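Local coordinates for protein serine repeat antigen 5 (Plasmodium falciparum, PDB 6X42) that is a papain-family, protease-like antigen of the malaria parasite that forms a pseudo-zymogen and probably lacks ordinary cysteine protease activity, at residues A[101-106]-A[143-148]. Residues are numbered along the deposited sequence; the frame is centred on the assembly and turned at random.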
loop_
_atom_site.group_PDB
_atom_site.type_symbol
_atom_site.label_atom_id
_atom_site.label_comp_id
_atom_site.label_asym_id
_atom_site.label_seq_id
_atom_site.Cartn_x
_atom_site.Cartn_y
_atom_site.Cartn_z
ATOM N N GLU A 101 -12.307 -5.420 -1.246
ATOM C CA GLU A 101 -13.155 -5.624 -0.079
ATOM C C GLU A 101 -12.934 -4.520 0.952
ATOM O O GLU A 101 -13.868 -4.111 1.650
ATOM C CB GLU A 101 -12.982 -7.001 0.568
ATOM C CG GLU A 101 -14.015 -7.133 1.717
ATOM C CD GLU A 101 -14.004 -8.425 2.536
ATOM O OE1 GLU A 101 -13.131 -9.299 2.360
ATOM O OE2 GLU A 101 -14.913 -8.566 3.383
ATOM N N PHE A 102 -11.700 -4.035 1.072
ATOM C CA PHE A 102 -11.422 -2.922 1.973
ATOM C C PHE A 102 -12.351 -1.747 1.693
ATOM O O PHE A 102 -12.960 -1.180 2.613
ATOM C CB PHE A 102 -9.949 -2.541 1.844
ATOM C CG PHE A 102 -9.527 -1.429 2.736
ATOM C CD1 PHE A 102 -8.946 -1.695 3.983
ATOM C CD2 PHE A 102 -9.633 -0.113 2.324
ATOM C CE1 PHE A 102 -8.545 -0.665 4.806
ATOM C CE2 PHE A 102 -9.222 0.916 3.142
ATOM C CZ PHE A 102 -8.674 0.643 4.391
ATOM N N LEU A 103 -12.492 -1.372 0.425
ATOM C CA LEU A 103 -13.387 -0.266 0.117
ATOM C C LEU A 103 -14.840 -0.598 0.449
ATOM O O LEU A 103 -15.600 0.274 0.879
ATOM C CB LEU A 103 -13.266 0.113 -1.352
ATOM C CG LEU A 103 -11.964 0.787 -1.751
ATOM C CD1 LEU A 103 -12.030 1.087 -3.234
ATOM C CD2 LEU A 103 -11.702 2.062 -0.989
ATOM N N GLN A 104 -15.257 -1.843 0.231
ATOM C CA GLN A 104 -16.633 -2.218 0.542
ATOM C C GLN A 104 -16.929 -2.061 2.023
ATOM O O GLN A 104 -18.036 -1.666 2.402
ATOM C CB GLN A 104 -16.871 -3.661 0.118
ATOM C CG GLN A 104 -18.344 -4.014 0.066
ATOM C CD GLN A 104 -19.089 -3.233 -1.030
ATOM O OE1 GLN A 104 -18.608 -3.112 -2.160
ATOM N NE2 GLN A 104 -20.247 -2.688 -0.688
ATOM N N ILE A 105 -15.959 -2.376 2.879
ATOM C CA ILE A 105 -16.151 -2.223 4.314
ATOM C C ILE A 105 -16.329 -0.756 4.676
ATOM O O ILE A 105 -17.217 -0.404 5.469
ATOM C CB ILE A 105 -14.968 -2.871 5.059
ATOM C CG1 ILE A 105 -15.043 -4.388 4.887
ATOM C CG2 ILE A 105 -14.953 -2.458 6.528
ATOM C CD1 ILE A 105 -13.748 -5.073 5.101
ATOM N N ILE A 106 -15.515 0.123 4.086
ATOM C CA ILE A 106 -15.722 1.562 4.265
ATOM C C ILE A 106 -17.117 1.977 3.815
ATOM O O ILE A 106 -17.786 2.768 4.481
ATOM C CB ILE A 106 -14.654 2.372 3.509
ATOM C CG1 ILE A 106 -13.301 2.153 4.137
ATOM C CG2 ILE A 106 -15.027 3.867 3.509
ATOM C CD1 ILE A 106 -12.210 2.871 3.390
ATOM N N GLY A 143 -15.033 11.934 3.942
ATOM C CA GLY A 143 -14.493 11.189 2.830
ATOM C C GLY A 143 -15.602 10.591 1.984
ATOM O O GLY A 143 -16.691 10.288 2.473
ATOM N N LYS A 144 -15.313 10.449 0.692
ATOM C CA LYS A 144 -16.212 9.802 -0.248
ATOM C C LYS A 144 -15.381 8.997 -1.234
ATOM O O LYS A 144 -14.403 9.505 -1.785
ATOM C CB LYS A 144 -17.028 10.844 -1.017
ATOM C CG LYS A 144 -18.060 10.249 -1.959
ATOM N N ILE A 145 -15.760 7.744 -1.441
ATOM C CA ILE A 145 -15.190 6.950 -2.520
ATOM C C ILE A 145 -15.911 7.359 -3.795
ATOM O O ILE A 145 -17.147 7.395 -3.837
ATOM C CB ILE A 145 -15.370 5.451 -2.238
ATOM C CG1 ILE A 145 -14.502 5.013 -1.062
ATOM C CG2 ILE A 145 -15.019 4.610 -3.503
ATOM C CD1 ILE A 145 -14.845 3.603 -0.579
ATOM N N LEU A 146 -15.143 7.654 -4.837
ATOM C CA LEU A 146 -15.706 8.138 -6.087
ATOM C C LEU A 146 -16.184 6.985 -6.958
ATOM O O LEU A 146 -15.460 6.004 -7.170
ATOM C CB LEU A 146 -14.668 8.969 -6.836
ATOM C CG LEU A 146 -14.348 10.292 -6.141
ATOM C CD1 LEU A 146 -13.145 10.920 -6.791
ATOM C CD2 LEU A 146 -15.540 11.231 -6.190
ATOM N N HIS A 147 -17.410 7.119 -7.479
ATOM C CA HIS A 147 -17.971 6.178 -8.447
ATOM C C HIS A 147 -18.457 6.923 -9.677
ATOM O O HIS A 147 -19.446 6.538 -10.306
ATOM C CB HIS A 147 -19.092 5.350 -7.837
ATOM C CG HIS A 147 -18.646 4.565 -6.654
ATOM N ND1 HIS A 147 -17.798 3.484 -6.759
ATOM C CD2 HIS A 147 -18.891 4.729 -5.337
ATOM C CE1 HIS A 147 -17.564 2.997 -5.555
ATOM N NE2 HIS A 147 -18.227 3.727 -4.676
ATOM N N ASN A 148 -17.772 8.007 -10.005
ATOM C CA ASN A 148 -18.178 8.842 -11.119
ATOM C C ASN A 148 -17.949 8.097 -12.416
ATOM O O ASN A 148 -16.965 7.367 -12.568
ATOM C CB ASN A 148 -17.367 10.132 -11.112
ATOM C CG ASN A 148 -17.674 10.993 -9.911
ATOM O OD1 ASN A 148 -18.818 11.062 -9.456
ATOM N ND2 ASN A 148 -16.654 11.657 -9.384
#
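Leu103 and Ile145 face each other where helix 99-109 of the papain-like fold passes beside the short strand 144-145. Their CA atoms are 7.9 Å apart, the shortest CA-CA distance between the two segments. No hydrogen bond joins the two segments, and the contact is apolar and buried. Strand 144-145 is held by antiparallel pairing with strand 273-280, through backbone bonds of Lys144 with Asp280 and Leu146 with Asn278. The contact thus packs the helix against this short strand.

Ile145 makes the contact from the strand side. Its CG1 branch lies anti to the carbonyl carbon (chi1 -69°) and chi2 is extended at 169°, which carries CD1 out to the helix. There CD1 touches two residues three positions apart on the helix. Leu103 CD2 lies at 3.5 Å, with Leu103 CB a little further away at 3.9 Å. Ile106 CG2 meets the same methyl more loosely, at 4.1 Å, from a direction roughly at right angles. Trp140 packs on both Ile106 and Ile145, and Phe277 of strand 273-280 touches Leu103. His147 NE2 hydrogen-bonds to Glu107 on the same helix. Ile145 CD1 also lies 3.7 Å from the backbone O of Leu103.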